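Local coordinates for N-acetyltransferase (Escherichia coli, PDB 6GTQ), which probably transfers an acetyl group from acetyl-coenzyme A to an amino group, as a member of the GNAT family of acetyltransferases, at residues Asn31-Leu34 with Thr35-Val39; Ile101-Ser104 with Leu105-Gln108. The protein carries 1 engineered substitution. All coordinates share one frame; numbering follows the deposited sequence.

Overall arrangement
Contact 1 (31-39) precedes contact 2 (101-108) along the chain; their centres lie 18 Å apart and their nearest atoms about 7 Å, without touching. Contact 1 marks the break between helices 28-36 and 38-43, and contact 2 the loop from strand 90-101 to helix 110-129. Both lean on strands 48-53 and 61-74 of the mixed GNAT sheet: Tyr64 lies under contact 1 and Leu62 under contact 2. Between them runs the segment Phe23-Cys25, bonded to Asn31 weakly and to Asp102, Arg103 and Gln106. Helix 28-36, rather than the break itself, thus approaches through this segment the loop that probably begins the acetyl-CoA pyrophosphate-binding signature, as in other GNAT enzymes.

Contact 1. Residues Asn31-Leu34 with Thr35-Val39; sequences NLFL and TTHLV
Thr35 meets Asn31 one turn earlier, where helix 28-36 gives way, through a kink with His37 as N-cap, to helix 38-43. Asn31 O takes two donors: the in-plane Thr35 N of an ordinary helical bond, and Thr35 OG1 at 3.0 Å, which comes from above the carbonyl plane. Thr36 repeats the hydroxyl bond more tightly. With chi1 at 62° its OG1 sits between its own N and carbonyl carbon, facing back along the helix, and donates to Leu32 O at 2.6 Å, while the backbone bond from Thr36 N to the same oxygen is weak. His37 N keeps the i to i+4 pattern, donating to Phe33 O at 2.9 Å from above the carbonyl plane. His37 CB lies against Phe33 CD1 at 3.6 Å, the two side chains crossing at about a right angle. The pattern changes at Leu38: its N also goes to Phe33 O, five residues back, at 2.7 Å, so one carbonyl grips two successive amides as the chain turns. With chi1 at -178° the Phe33 side chain swings to the carbonyl side of its residue, which brings the ring beneath the turn, Leu38 N over the centre of one face; Arg98 makes a cation-pi contact with the ring. Leu38 runs alongside Leu34, pointing the same way, with their CD1 atoms 3.8 Å apart, and both side chains rest on Tyr64 of strand 61-74. Leu34 O instead accepts from a water at 2.7 Å, and the water accepts from Val39 N at 2.9 Å, bridging the kink.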
loop_
_atom_site.group_PDB
_atom_site.type_symbol
_atom_site.label_atom_id
_atom_site.label_comp_id
_atom_site.label_asym_id
_atom_site.label_seq_id
_atom_site.Cartn_x
_atom_site.Cartn_y
_atom_site.Cartn_z
ATOM N N ASN A 31 1.473 10.760 -11.575
ATOM C CA ASN A 31 2.719 11.088 -12.231
ATOM C C ASN A 31 3.275 12.356 -11.640
ATOM O O ASN A 31 4.404 12.404 -11.265
ATOM C CB ASN A 31 2.465 11.328 -13.704
ATOM C CG ASN A 31 2.294 10.063 -14.497
ATOM O OD1 ASN A 31 2.612 8.981 -14.070
ATOM N ND2 ASN A 31 1.796 10.218 -15.687
ATOM N N LEU A 32 2.465 13.394 -11.607
ATOM C CA LEU A 32 2.811 14.689 -11.060
ATOM C C LEU A 32 3.135 14.602 -9.600
ATOM O O LEU A 32 4.038 15.306 -9.153
ATOM C CB LEU A 32 1.696 15.699 -11.331
ATOM C CG LEU A 32 1.687 16.275 -12.744
ATOM C CD1 LEU A 32 0.298 16.733 -13.134
ATOM C CD2 LEU A 32 2.711 17.401 -12.896
ATOM N N PHE A 33 2.467 13.697 -8.854
ATOM C CA PHE A 33 2.801 13.533 -7.447
ATOM C C PHE A 33 4.247 13.046 -7.312
ATOM O O PHE A 33 4.982 13.554 -6.469
ATOM C CB PHE A 33 1.821 12.611 -6.697
ATOM C CG PHE A 33 2.173 12.507 -5.229
ATOM C CD1 PHE A 33 1.891 13.550 -4.354
ATOM C CD2 PHE A 33 2.860 11.400 -4.738
ATOM C CE1 PHE A 33 2.275 13.484 -3.014
ATOM C CE2 PHE A 33 3.238 11.333 -3.396
ATOM C CZ PHE A 33 2.937 12.374 -2.542
ATOM N N LEU A 34 4.658 12.097 -8.164
ATOM C CA LEU A 34 6.001 11.537 -8.131
ATOM C C LEU A 34 7.083 12.543 -8.529
ATOM O O LEU A 34 8.123 12.614 -7.866
ATOM C CB LEU A 34 6.082 10.273 -9.014
ATOM C CG LEU A 34 7.447 9.579 -9.082
ATOM C CD1 LEU A 34 7.733 8.758 -7.831
ATOM C CD2 LEU A 34 7.583 8.756 -10.321
ATOM N N THR A 35 6.850 13.307 -9.601
ATOM C CA THR A 35 7.859 14.224 -10.136
ATOM C C THR A 35 7.893 15.620 -9.472
ATOM O O THR A 35 8.823 16.375 -9.765
ATOM C CB THR A 35 7.725 14.324 -11.670
ATOM O OG1 THR A 35 6.357 14.556 -12.015
ATOM C CG2 THR A 35 8.229 13.070 -12.383
ATOM N N THR A 36 6.930 15.966 -8.582
ATOM C CA THR A 36 6.920 17.297 -7.939
ATOM C C THR A 36 6.664 17.294 -6.411
ATOM O O THR A 36 6.978 18.293 -5.757
ATOM C CB THR A 36 5.921 18.282 -8.639
ATOM O OG1 THR A 36 4.580 17.804 -8.546
ATOM C CG2 THR A 36 6.265 18.584 -10.094
ATOM N N HIS A 37 6.087 16.209 -5.840
ATOM C CA HIS A 37 5.725 16.210 -4.410
ATOM C C HIS A 37 6.241 15.050 -3.561
ATOM O O HIS A 37 6.466 15.264 -2.369
ATOM C CB HIS A 37 4.191 16.315 -4.240
ATOM C CG HIS A 37 3.640 17.645 -4.654
ATOM N ND1 HIS A 37 3.834 18.781 -3.882
ATOM C CD2 HIS A 37 2.965 17.990 -5.774
ATOM C CE1 HIS A 37 3.263 19.772 -4.549
ATOM N NE2 HIS A 37 2.726 19.345 -5.692
ATOM N N LEU A 38 6.400 13.843 -4.136
ATOM C CA LEU A 38 6.826 12.633 -3.418
ATOM C C LEU A 38 8.113 12.791 -2.599
ATOM O O LEU A 38 8.106 12.467 -1.407
ATOM C CB LEU A 38 6.938 11.415 -4.367
ATOM C CG LEU A 38 7.382 10.092 -3.718
ATOM C CD1 LEU A 38 6.550 8.943 -4.187
ATOM C CD2 LEU A 38 8.838 9.808 -3.988
ATOM N N VAL A 39 9.213 13.229 -3.241
ATOM C CA VAL A 39 10.522 13.386 -2.601
ATOM C C VAL A 39 10.464 14.402 -1.436
ATOM O O VAL A 39 10.966 14.094 -0.353
ATOM C CB VAL A 39 11.650 13.688 -3.632
ATOM C CG1 VAL A 39 12.989 13.911 -2.947
ATOM C CG2 VAL A 39 11.773 12.567 -4.663
HETATM O O HOH W 1 9.211 14.214 -5.998
#

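Contact 2. Residues Ile101-Ser104 with Leu105-Gln108; sequences IDRS and LQGQ
Ile101 CG2 packs against Leu105 CB at 3.9 Å, the two side chains crossing at about a right angle. This is the tight side of the loop: both residues also touch Leu52 of strand 48-53 and Trp110 of helix 110-129, and Leu105 adds Leu62. The backbone turns here, Leu105 N bonding to Asp102 O at 3.0 Å from well above the carbonyl plane. Gln106 N adds only weak bonds to Asp102 O and Arg103 O. Buried Asp102 holds the bend from within. Its OD2 accepts Ser104 OG at 2.7 Å on the anti side, and Ser104 N at 3.2 Å from above the carboxylate plane, which makes an Asx turn; OD1 is taken by Asp24 N. The loop joins strand 90-101 to helix 110-129, and Gln106 begins a Gln-x-x-Gly-x-Gly sequence, the GNAT signature whose backbone typically holds the pyrophosphate of acetyl-CoA. Gln106 itself runs past Ile101 in the opposite direction, extended beyond CG (chi2 175°), and this reach brings NE2 to Ile101 O at 2.8 Å, tilted 28° from the carbonyl plane. The same amide nitrogen also donates to Cys25 O, which fixes the rotation of the group. The exposed side is looser. Arg103 CG merely passes Gln106 OE1 at 4.0 Å, while its NE makes a long, weak ion pair with Asp24. Beyond, Leu105-Gln108 forms a type II turn closed by Gln108 N to Leu105 O at 3.3 Å; Gly107 takes the third position at phi 109°, where a side chain would jam against the carbonyl O of Gln106. Gln108 NE2 stays 3.6 Å from Ser104 O, at the loose end.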
loop_
_atom_site.group_PDB
_atom_site.type_symbol
_atom_site.label_atom_id
_atom_site.label_comp_id
_atom_site.label_asym_id
_atom_site.label_seq_id
_atom_site.Cartn_x
_atom_site.Cartn_y
_atom_site.Cartn_z
ATOM N N ILE A 101 2.240 1.989 -10.920
ATOM C CA ILE A 101 3.175 1.119 -11.650
ATOM C C ILE A 101 3.296 1.657 -13.069
ATOM O O ILE A 101 2.277 1.899 -13.718
ATOM C CB ILE A 101 2.728 -0.386 -11.633
ATOM C CG1 ILE A 101 2.637 -0.970 -10.183
ATOM C CG2 ILE A 101 3.595 -1.268 -12.543
ATOM C CD1 ILE A 101 3.972 -1.156 -9.375
ATOM N N ASP A 102 4.537 1.824 -13.557
ATOM C CA ASP A 102 4.810 2.287 -14.916
ATOM C C ASP A 102 4.194 1.335 -15.948
ATOM O O ASP A 102 4.228 0.119 -15.750
ATOM C CB ASP A 102 6.323 2.426 -15.142
ATOM C CG ASP A 102 6.676 3.157 -16.419
ATOM O OD1 ASP A 102 6.633 4.404 -16.417
ATOM O OD2 ASP A 102 6.992 2.482 -17.421
ATOM N N ARG A 103 3.638 1.903 -17.043
ATOM C CA ARG A 103 2.970 1.205 -18.154
ATOM C C ARG A 103 3.791 0.057 -18.743
ATOM O O ARG A 103 3.209 -0.952 -19.147
ATOM C CB ARG A 103 2.592 2.192 -19.270
ATOM C CG ARG A 103 1.355 3.035 -18.996
ATOM C CD ARG A 103 1.218 4.114 -20.058
ATOM N NE ARG A 103 -0.010 4.894 -19.896
ATOM C CZ ARG A 103 -1.109 4.728 -20.624
ATOM N NH1 ARG A 103 -2.179 5.480 -20.400
ATOM N NH2 ARG A 103 -1.145 3.819 -21.590
ATOM N N SER A 104 5.137 0.210 -18.780
ATOM C CA SER A 104 6.077 -0.790 -19.284
ATOM C C SER A 104 6.067 -2.085 -18.464
ATOM O O SER A 104 6.355 -3.152 -19.009
ATOM C CB SER A 104 7.489 -0.219 -19.354
ATOM O OG SER A 104 8.026 0.047 -18.070
ATOM N N LEU A 105 5.729 -1.997 -17.168
ATOM C CA LEU A 105 5.694 -3.157 -16.277
ATOM C C LEU A 105 4.310 -3.777 -16.099
ATOM O O LEU A 105 4.219 -4.931 -15.671
ATOM C CB LEU A 105 6.313 -2.822 -14.911
ATOM C CG LEU A 105 7.841 -2.715 -14.854
ATOM C CD1 LEU A 105 8.299 -2.585 -13.433
ATOM C CD2 LEU A 105 8.527 -3.936 -15.476
ATOM N N GLN A 106 3.241 -3.025 -16.440
ATOM C CA GLN A 106 1.842 -3.443 -16.296
ATOM C C GLN A 106 1.534 -4.759 -17.026
ATOM O O GLN A 106 1.885 -4.919 -18.196
ATOM C CB GLN A 106 0.873 -2.312 -16.690
ATOM C CG GLN A 106 0.857 -1.163 -15.666
ATOM C CD GLN A 106 0.025 0.047 -16.050
ATOM O OE1 GLN A 106 -0.624 0.105 -17.111
ATOM N NE2 GLN A 106 0.028 1.052 -15.177
ATOM N N GLY A 107 0.941 -5.697 -16.280
ATOM C CA GLY A 107 0.613 -7.045 -16.730
ATOM C C GLY A 107 1.486 -8.123 -16.103
ATOM O O GLY A 107 1.215 -9.315 -16.274
ATOM N N GLN A 108 2.535 -7.715 -15.359
ATOM C CA GLN A 108 3.495 -8.621 -14.721
ATOM C C GLN A 108 3.255 -8.831 -13.215
ATOM O O GLN A 108 4.004 -9.569 -12.573
ATOM C CB GLN A 108 4.937 -8.163 -14.997
ATOM C CG GLN A 108 5.368 -8.350 -16.450
ATOM C CD GLN A 108 6.336 -7.294 -16.925
ATOM O OE1 GLN A 108 7.443 -7.130 -16.387
ATOM N NE2 GLN A 108 5.945 -6.566 -17.964
#